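Local coordinates for protein jasmonate-induced oxygenase 2 (Arabidopsis thaliana, PDB 6LSV) that oxidises the stress hormone jasmonate to 12-hydroxyjasmonate with an iron(II) centre, consuming molecular oxygen and 2-oxoglutarate, at residues A[232-243]-A[292-303]. Residues are numbered along the deposited sequence; the frame is centred on the assembly and turned at random.
Sequences GMTILLPDDQVF and KERVSLAFFYNP. With AKG (2-oxoglutaric acid), chain C; JAA ({(1R,2R)-3-oxo-2-[(2Z)-pent-2-en-1-yl]cyclopentyl}acetic acid), chain D.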
ATOM      1  N   GLY A 232      -0.249  -5.223   7.702  1.00 19.44           N
ATOM      2  CA  GLY A 232      -0.480  -6.644   7.521  1.00 19.47           C
ATOM      3  C   GLY A 232      -0.482  -7.079   6.072  1.00 19.27           C
ATOM      4  O   GLY A 232       0.452  -7.747   5.619  1.00 18.86           O
ATOM      5  N   MET A 233      -1.536  -6.731   5.337  1.00 19.26           N
ATOM      6  CA  MET A 233      -1.575  -6.966   3.903  1.00 19.48           C
ATOM      7  C   MET A 233      -2.185  -5.755   3.217  1.00 25.13           C
ATOM      8  O   MET A 233      -2.968  -5.008   3.812  1.00 23.45           O
ATOM      9  CB  MET A 233      -2.373  -8.225   3.532  1.00 25.76           C
ATOM     10  CG  MET A 233      -3.715  -8.362   4.224  1.00 33.25           C
ATOM     11  SD  MET A 233      -4.693  -9.721   3.546  1.00 35.20           S
ATOM     12  CE  MET A 233      -5.180  -9.032   1.967  1.00 36.41           C
ATOM     13  N   THR A 234      -1.809  -5.561   1.957  1.00 25.29           N
ATOM     14  CA  THR A 234      -2.349  -4.496   1.129  1.00 25.42           C
ATOM     15  C   THR A 234      -3.153  -5.102  -0.011  1.00 26.42           C
ATOM     16  O   THR A 234      -2.686  -6.029  -0.682  1.00 24.75           O
ATOM     17  CB  THR A 234      -1.236  -3.606   0.568  1.00 25.61           C
ATOM     18  OG1 THR A 234      -0.403  -3.141   1.637  1.00 29.46           O
ATOM     19  CG2 THR A 234      -1.826  -2.407  -0.168  1.00 24.95           C
ATOM     20  N   ILE A 235      -4.360  -4.590  -0.213  1.00 22.79           N
ATOM     21  CA  ILE A 235      -5.148  -4.896  -1.399  1.00 23.30           C
ATOM     22  C   ILE A 235      -5.033  -3.687  -2.315  1.00 23.34           C
ATOM     23  O   ILE A 235      -5.540  -2.604  -2.001  1.00 26.64           O
ATOM     24  CB  ILE A 235      -6.607  -5.226  -1.049  1.00 24.94           C
ATOM     25  CG1 ILE A 235      -6.668  -6.484  -0.181  1.00 19.22           C
ATOM     26  CG2 ILE A 235      -7.428  -5.448  -2.313  1.00 21.69           C
ATOM     27  CD1 ILE A 235      -8.054  -6.834   0.297  1.00 18.83           C
ATOM     28  N   LEU A 236      -4.341  -3.863  -3.437  1.00 20.50           N
ATOM     29  CA  LEU A 236      -3.973  -2.773  -4.330  1.00 21.01           C
ATOM     30  C   LEU A 236      -4.821  -2.833  -5.592  1.00 26.66           C
ATOM     31  O   LEU A 236      -4.887  -3.877  -6.253  1.00 25.78           O
ATOM     32  CB  LEU A 236      -2.485  -2.853  -4.684  1.00 26.25           C
ATOM     33  CG  LEU A 236      -1.843  -1.855  -5.651  1.00 25.25           C
ATOM     34  CD1 LEU A 236      -2.033  -0.422  -5.179  1.00 21.02           C
ATOM     35  CD2 LEU A 236      -0.360  -2.171  -5.808  1.00 23.56           C
ATOM     36  N   LEU A 237      -5.474  -1.717  -5.920  1.00 26.61           N
ATOM     37  CA  LEU A 237      -6.177  -1.568  -7.191  1.00 24.52           C
ATOM     38  C   LEU A 237      -5.349  -0.638  -8.064  1.00 21.73           C
ATOM     39  O   LEU A 237      -5.500   0.589  -7.993  1.00 27.52           O
ATOM     40  CB  LEU A 237      -7.592  -1.019  -6.996  1.00 22.10           C
ATOM     41  CG  LEU A 237      -8.407  -0.878  -8.285  1.00 24.83           C
ATOM     42  CD1 LEU A 237      -8.320  -2.152  -9.116  1.00 25.07           C
ATOM     43  CD2 LEU A 237      -9.860  -0.534  -7.983  1.00 23.31           C
ATOM     44  N   PRO A 238      -4.447  -1.163  -8.883  1.00 26.35           N
ATOM     45  CA  PRO A 238      -3.606  -0.294  -9.706  1.00 26.76           C
ATOM     46  C   PRO A 238      -4.392   0.288 -10.870  1.00 26.19           C
ATOM     47  O   PRO A 238      -5.455  -0.203 -11.248  1.00 31.69           O
ATOM     48  CB  PRO A 238      -2.497  -1.230 -10.198  1.00 29.92           C
ATOM     49  CG  PRO A 238      -3.113  -2.586 -10.180  1.00 24.13           C
ATOM     50  CD  PRO A 238      -4.155  -2.593  -9.091  1.00 25.84           C
ATOM     51  N   ASP A 239      -3.840   1.360 -11.430  1.00 31.45           N
ATOM     52  CA  ASP A 239      -4.496   2.065 -12.522  1.00 33.08           C
ATOM     53  C   ASP A 239      -4.767   1.109 -13.677  1.00 32.17           C
ATOM     54  O   ASP A 239      -3.849   0.469 -14.198  1.00 28.47           O
ATOM     55  CB  ASP A 239      -3.635   3.241 -12.979  1.00 31.28           C
ATOM     56  CG  ASP A 239      -4.389   4.195 -13.888  1.00 36.12           C
ATOM     57  OD1 ASP A 239      -4.577   3.858 -15.077  1.00 37.49           O
ATOM     58  OD2 ASP A 239      -4.801   5.276 -13.409  1.00 28.63           O
ATOM     59  N   ASP A 240      -6.036   1.014 -14.071  1.00 32.26           N
ATOM     60  CA  ASP A 240      -6.477   0.040 -15.059  1.00 33.53           C
ATOM     61  C   ASP A 240      -5.994   0.339 -16.470  1.00 39.42           C
ATOM     62  O   ASP A 240      -6.271  -0.464 -17.366  1.00 41.05           O
ATOM     63  CB  ASP A 240      -8.002  -0.035 -15.062  1.00 35.47           C
ATOM     64  CG  ASP A 240      -8.637   1.147 -15.770  1.00 39.44           C
ATOM     65  OD1 ASP A 240      -8.284   2.302 -15.444  1.00 46.48           O
ATOM     66  OD2 ASP A 240      -9.484   0.921 -16.662  1.00 41.81           O
ATOM     67  N   GLN A 241      -5.295   1.451 -16.703  1.00 38.71           N
ATOM     68  CA  GLN A 241      -4.945   1.832 -18.067  1.00 26.37           C
ATOM     69  C   GLN A 241      -3.452   2.082 -18.242  1.00 26.70           C
ATOM     70  O   GLN A 241      -2.918   1.897 -19.339  1.00 29.71           O
ATOM     71  CB  GLN A 241      -5.720   3.087 -18.486  1.00 29.78           C
ATOM     72  CG  GLN A 241      -7.220   2.884 -18.660  1.00 40.38           C
ATOM     73  CD  GLN A 241      -7.565   2.016 -19.860  1.00 44.80           C
ATOM     74  OE1 GLN A 241      -7.866   0.829 -19.717  1.00 34.92           O
ATOM     75  NE2 GLN A 241      -7.524   2.607 -21.050  1.00 38.77           N
ATOM     76  N   VAL A 242      -2.766   2.515 -17.188  1.00 31.45           N
ATOM     77  CA  VAL A 242      -1.405   3.030 -17.305  1.00 33.01           C
ATOM     78  C   VAL A 242      -0.477   2.211 -16.421  1.00 27.08           C
ATOM     79  O   VAL A 242      -0.742   2.036 -15.225  1.00 33.96           O
ATOM     80  CB  VAL A 242      -1.332   4.521 -16.931  1.00 31.86           C
ATOM     81  CG1 VAL A 242      -0.060   5.144 -17.485  1.00 37.94           C
ATOM     82  CG2 VAL A 242      -2.561   5.258 -17.434  1.00 28.41           C
ATOM     83  N   PHE A 243       0.613   1.724 -17.004  1.00 23.34           N
ATOM     84  CA  PHE A 243       1.590   0.965 -16.238  1.00 32.17           C
ATOM     85  C   PHE A 243       2.431   1.910 -15.386  1.00 31.31           C
ATOM     86  O   PHE A 243       2.601   3.088 -15.710  1.00 29.42           O
ATOM     87  CB  PHE A 243       2.493   0.147 -17.171  1.00 28.53           C
ATOM     88  CG  PHE A 243       1.741  -0.740 -18.143  1.00 36.35           C
ATOM     89  CD1 PHE A 243       0.504  -1.279 -17.815  1.00 31.23           C
ATOM     90  CD2 PHE A 243       2.280  -1.030 -19.389  1.00 36.90           C
ATOM     91  CE1 PHE A 243      -0.176  -2.089 -18.713  1.00 34.78           C
ATOM     92  CE2 PHE A 243       1.603  -1.840 -20.288  1.00 27.03           C
ATOM     93  CZ  PHE A 243       0.375  -2.368 -19.949  1.00 29.85           C
ATOM     94  N   LYS A 292       0.884  10.597 -19.532  1.00 43.03           N
ATOM     95  CA  LYS A 292      -0.382  10.299 -18.883  1.00 40.64           C
ATOM     96  C   LYS A 292      -0.151  10.145 -17.383  1.00 36.47           C
ATOM     97  O   LYS A 292       0.978   9.993 -16.910  1.00 41.64           O
ATOM     98  CB  LYS A 292      -1.051   9.059 -19.502  1.00 45.89           C
ATOM     99  CG  LYS A 292      -2.554   8.922 -19.185  1.00 50.37           C
ATOM    100  CD  LYS A 292      -3.283  10.279 -19.106  1.00 43.91           C
ATOM    101  CE  LYS A 292      -4.768  10.082 -18.841  1.00 51.16           C
ATOM    102  NZ  LYS A 292      -5.015   8.889 -17.971  1.00 58.71           N
ATOM    103  N   GLU A 293      -1.244  10.226 -16.641  1.00 43.52           N
ATOM    104  CA  GLU A 293      -1.260  10.147 -15.195  1.00 37.61           C
ATOM    105  C   GLU A 293      -1.602   8.724 -14.769  1.00 33.90           C
ATOM    106  O   GLU A 293      -1.792   7.831 -15.597  1.00 33.22           O
ATOM    107  CB  GLU A 293      -2.269  11.151 -14.636  1.00 38.03           C
ATOM    108  CG  GLU A 293      -3.584  11.152 -15.411  1.00 36.99           C
ATOM    109  CD  GLU A 293      -4.736  11.742 -14.622  1.00 48.09           C
ATOM    110  OE1 GLU A 293      -4.766  12.980 -14.455  1.00 46.05           O
ATOM    111  OE2 GLU A 293      -5.613  10.970 -14.176  1.00 47.33           O
ATOM    112  N   ARG A 294      -1.687   8.519 -13.458  1.00 25.36           N
ATOM    113  CA  ARG A 294      -2.104   7.249 -12.887  1.00 27.57           C
ATOM    114  C   ARG A 294      -2.894   7.524 -11.620  1.00 26.15           C
ATOM    115  O   ARG A 294      -2.696   8.546 -10.958  1.00 31.87           O
ATOM    116  CB  ARG A 294      -0.910   6.330 -12.568  1.00 29.47           C
ATOM    117  CG  ARG A 294      -0.322   5.603 -13.771  1.00 27.24           C
ATOM    118  CD  ARG A 294       0.741   4.570 -13.374  1.00 28.60           C
ATOM    119  NE  ARG A 294       0.172   3.303 -12.918  1.00 25.57           N
ATOM    120  CZ  ARG A 294       0.134   2.905 -11.648  1.00 30.24           C
ATOM    121  NH1 ARG A 294       0.638   3.673 -10.688  1.00 25.35           N
ATOM    122  NH2 ARG A 294      -0.410   1.736 -11.335  1.00 30.27           N
ATOM    123  N   VAL A 295      -3.797   6.605 -11.291  1.00 22.90           N
ATOM    124  CA  VAL A 295      -4.534   6.638 -10.034  1.00 24.57           C
ATOM    125  C   VAL A 295      -4.599   5.214  -9.505  1.00 26.09           C
ATOM    126  O   VAL A 295      -5.110   4.319 -10.189  1.00 32.25           O
ATOM    127  CB  VAL A 295      -5.953   7.214 -10.196  1.00 27.25           C
ATOM    128  CG1 VAL A 295      -6.828   6.789  -9.028  1.00 19.37           C
ATOM    129  CG2 VAL A 295      -5.904   8.731 -10.307  1.00 24.98           C
ATOM    130  N   SER A 296      -4.082   4.998  -8.299  1.00 18.91           N
ATOM    131  CA  SER A 296      -4.086   3.680  -7.685  1.00 20.95           C
ATOM    132  C   SER A 296      -4.616   3.772  -6.263  1.00 22.84           C
ATOM    133  O   SER A 296      -4.431   4.780  -5.576  1.00 22.19           O
ATOM    134  CB  SER A 296      -2.691   3.053  -7.692  1.00 25.52           C
ATOM    135  OG  SER A 296      -2.073   3.222  -8.956  1.00 28.47           O
ATOM    136  N   LEU A 297      -5.275   2.701  -5.831  1.00 24.00           N
ATOM    137  CA  LEU A 297      -5.941   2.643  -4.537  1.00 22.69           C
ATOM    138  C   LEU A 297      -5.284   1.558  -3.697  1.00 26.14           C
ATOM    139  O   LEU A 297      -5.264   0.386  -4.091  1.00 22.71           O
ATOM    140  CB  LEU A 297      -7.438   2.369  -4.702  1.00 23.44           C
ATOM    141  CG  LEU A 297      -8.360   3.525  -5.114  1.00 24.44           C
ATOM    142  CD1 LEU A 297      -8.109   3.988  -6.543  1.00 21.48           C
ATOM    143  CD2 LEU A 297      -9.812   3.120  -4.938  1.00 25.32           C
ATOM    144  N   ALA A 298      -4.750   1.948  -2.542  1.00 28.10           N
ATOM    145  CA  ALA A 298      -4.054   1.039  -1.640  1.00 21.40           C
ATOM    146  C   ALA A 298      -4.887   0.879  -0.375  1.00 21.62           C
ATOM    147  O   ALA A 298      -4.986   1.807   0.435  1.00 22.43           O
ATOM    148  CB  ALA A 298      -2.654   1.557  -1.314  1.00 23.19           C
ATOM    149  N   PHE A 299      -5.480  -0.297  -0.211  1.00 23.29           N
ATOM    150  CA  PHE A 299      -6.223  -0.647   0.991  1.00 22.52           C
ATOM    151  C   PHE A 299      -5.307  -1.432   1.920  1.00 25.54           C
ATOM    152  O   PHE A 299      -4.706  -2.431   1.508  1.00 21.52           O
ATOM    153  CB  PHE A 299      -7.466  -1.461   0.624  1.00 24.24           C
ATOM    154  CG  PHE A 299      -8.227  -1.997   1.804  1.00 24.58           C
ATOM    155  CD1 PHE A 299      -7.967  -3.267   2.296  1.00 22.80           C
ATOM    156  CD2 PHE A 299      -9.221  -1.240   2.404  1.00 24.46           C
ATOM    157  CE1 PHE A 299      -8.670  -3.765   3.376  1.00 24.71           C
ATOM    158  CE2 PHE A 299      -9.927  -1.732   3.484  1.00 26.45           C
ATOM    159  CZ  PHE A 299      -9.650  -2.996   3.971  1.00 27.02           C
ATOM    160  N   PHE A 300      -5.191  -0.974   3.163  1.00 25.28           N
ATOM    161  CA  PHE A 300      -4.305  -1.583   4.149  1.00 24.78           C
ATOM    162  C   PHE A 300      -5.140  -2.327   5.184  1.00 25.95           C
ATOM    163  O   PHE A 300      -6.012  -1.734   5.827  1.00 28.05           O
ATOM    164  CB  PHE A 300      -3.428  -0.530   4.826  1.00 22.53           C
ATOM    165  CG  PHE A 300      -2.622   0.304   3.869  1.00 20.41           C
ATOM    166  CD1 PHE A 300      -1.665  -0.274   3.047  1.00 22.25           C
ATOM    167  CD2 PHE A 300      -2.821   1.671   3.797  1.00 20.43           C
ATOM    168  CE1 PHE A 300      -0.920   0.503   2.168  1.00 23.44           C
ATOM    169  CE2 PHE A 300      -2.081   2.448   2.928  1.00 22.09           C
ATOM    170  CZ  PHE A 300      -1.129   1.863   2.112  1.00 21.83           C
ATOM    171  N   TYR A 301      -4.868  -3.620   5.338  1.00 25.07           N
ATOM    172  CA  TYR A 301      -5.513  -4.465   6.338  1.00 29.03           C
ATOM    173  C   TYR A 301      -4.487  -4.746   7.431  1.00 27.38           C
ATOM    174  O   TYR A 301      -3.510  -5.468   7.206  1.00 25.22           O
ATOM    175  CB  TYR A 301      -6.026  -5.755   5.702  1.00 26.51           C
ATOM    176  CG  TYR A 301      -6.977  -6.547   6.565  1.00 29.28           C
ATOM    177  CD1 TYR A 301      -8.302  -6.154   6.717  1.00 30.34           C
ATOM    178  CD2 TYR A 301      -6.555  -7.698   7.213  1.00 29.72           C
ATOM    179  CE1 TYR A 301      -9.179  -6.890   7.493  1.00 29.65           C
ATOM    180  CE2 TYR A 301      -7.422  -8.435   7.996  1.00 32.15           C
ATOM    181  CZ  TYR A 301      -8.732  -8.025   8.134  1.00 28.92           C
ATOM    182  OH  TYR A 301      -9.595  -8.759   8.913  1.00 32.28           O
ATOM    183  N   ASN A 302      -4.709  -4.178   8.613  1.00 25.53           N
ATOM    184  CA  ASN A 302      -3.647  -4.147   9.601  1.00 28.10           C
ATOM    185  C   ASN A 302      -4.070  -4.820  10.898  1.00 26.13           C
ATOM    186  O   ASN A 302      -5.261  -4.877  11.216  1.00 27.08           O
ATOM    187  CB  ASN A 302      -3.235  -2.699   9.892  1.00 28.61           C
ATOM    188  CG  ASN A 302      -2.711  -1.987   8.662  1.00 25.30           C
ATOM    189  OD1 ASN A 302      -2.044  -2.588   7.820  1.00 19.74           O
ATOM    190  ND2 ASN A 302      -3.015  -0.700   8.548  1.00 29.20           N
ATOM    191  N   PRO A 303      -3.119  -5.344  11.665  1.00 28.21           N
ATOM    192  CA  PRO A 303      -3.449  -5.828  13.008  1.00 28.57           C
ATOM    193  C   PRO A 303      -3.801  -4.668  13.921  1.00 30.17           C
ATOM    194  O   PRO A 303      -3.344  -3.539  13.726  1.00 27.03           O
ATOM    195  CB  PRO A 303      -2.163  -6.527  13.465  1.00 24.35           C
ATOM    196  CG  PRO A 303      -1.081  -5.905  12.656  1.00 24.67           C
ATOM    197  CD  PRO A 303      -1.695  -5.539  11.335  1.00 26.54           C
TER
HETATM  198  C1  AKG C 401       1.117   1.940  -2.554  1.00 34.61           C
HETATM  199  O1  AKG C 401       0.957   0.921  -1.838  1.00 27.05           O
HETATM  200  O2  AKG C 401       0.878   3.080  -2.066  1.00 45.55           O
HETATM  201  C2  AKG C 401       1.622   1.781  -3.992  1.00 40.34           C
HETATM  202  O5  AKG C 401       2.693   1.304  -4.169  1.00 41.48           O
HETATM  203  C3  AKG C 401       0.788   2.217  -5.205  1.00 29.82           C
HETATM  204  C4  AKG C 401       1.012   1.226  -6.351  1.00 37.32           C
HETATM  205  C5  AKG C 401       0.577   1.826  -7.690  1.00 30.38           C
HETATM  206  O3  AKG C 401       0.163   1.090  -8.624  1.00 16.58           O
HETATM  207  O4  AKG C 401       0.639   3.070  -7.857  1.00 36.40           O
HETATM  208  O01 JAA D 402       0.569   7.215   3.760  1.00 23.38           O
HETATM  209  O02 JAA D 402      -0.365   3.067   8.494  1.00 22.94           O
HETATM  210  O03 JAA D 402       0.988   4.411   9.537  1.00 28.24           O
HETATM  211  C04 JAA D 402       0.571   5.087   6.384  1.00 26.64           C
HETATM  212  C05 JAA D 402       1.345   5.560   5.034  1.00 25.45           C
HETATM  213  C06 JAA D 402       0.375   6.406   7.177  1.00 23.20           C
HETATM  214  C07 JAA D 402       0.586   7.432   6.276  1.00 22.68           C
HETATM  215  C08 JAA D 402       0.825   6.732   4.812  1.00 24.18           C
HETATM  216  C09 JAA D 402       1.060   4.574   3.818  1.00 26.23           C
HETATM  217  C10 JAA D 402       1.338   4.157   7.150  1.00 20.51           C
HETATM  218  C11 JAA D 402       2.075   3.430   3.818  1.00 27.21           C
HETATM  219  C12 JAA D 402       0.613   3.861   8.467  1.00 23.78           C
HETATM  220  C13 JAA D 402       2.727   3.078   2.725  1.00 24.01           C
HETATM  221  C14 JAA D 402       2.503   3.804   1.401  1.00 28.82           C
HETATM  222  C15 JAA D 402       3.849   4.249   0.829  1.00 26.05           C
HETATM  223  O   HOH W   1      -7.535  -0.500  -2.808  1.00 22.41           O
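The carboxylate of D239 is gripped through both oxygens: OD2 accepts the backbone N-H of V295 at 2.7 Å, while OD1 takes the N-H groups of Q241 and V242 from opposite faces of the carboxylate plane. The bond from Q241 closes an Asx turn, that from V242 widens it to an Asx motif, and a short, acceptor-bearing aspartate suits this place because it ties the turn to the neighbouring strand just beyond the end of strand 233-237. That strand and 294-302 are antiparallel neighbours in the major sheet of the double-stranded beta-helix (jelly-roll) core of 2-oxoglutarate oxygenases; M233, I235 and L237 form hydrogen-bonded pairs with Y301, F299 and L297.

Next to the turn, R294 bends at chi3 (81°) and spreads its guanidinium between protein and co-substrate. Its NE meets V242 O at 2.8 Å, in the guanidinium plane although well above the plane of the carbonyl. NH1 and NH2 reach O4 and O3 of 2-oxoglutarate, the NH1 bond nearly straight at 171°, a two-pronged pairing that arginine provides naturally for a carboxylate. D239 CB covers one guanidinium face, P238 CB sits at its edge, and V242 CB lies 3.5 Å from R294 CG. S296 OG lies close to the same carboxylate, 2.9 Å from O4.

Residues alternate between the faces of the sheet. L236 and A298 turn to the co-substrate, L236 CD1 lying 3.7 Å from AKG C4, whereas apolar I235, L237, L297 and F299 suit the opposite face, buried against helices 87-102 and 161-186. Further along, T234 OG1 stands at the edge of the F300 ring and is hydrogen-bonded to the iron ligand D229. F300 CZ comes within 3.9 Å of jasmonate C09. A classic beta bulge sets G232 and M233 opposite Y301, and G232 N donates to a lone pair of N302 OD1 at 3.2 Å.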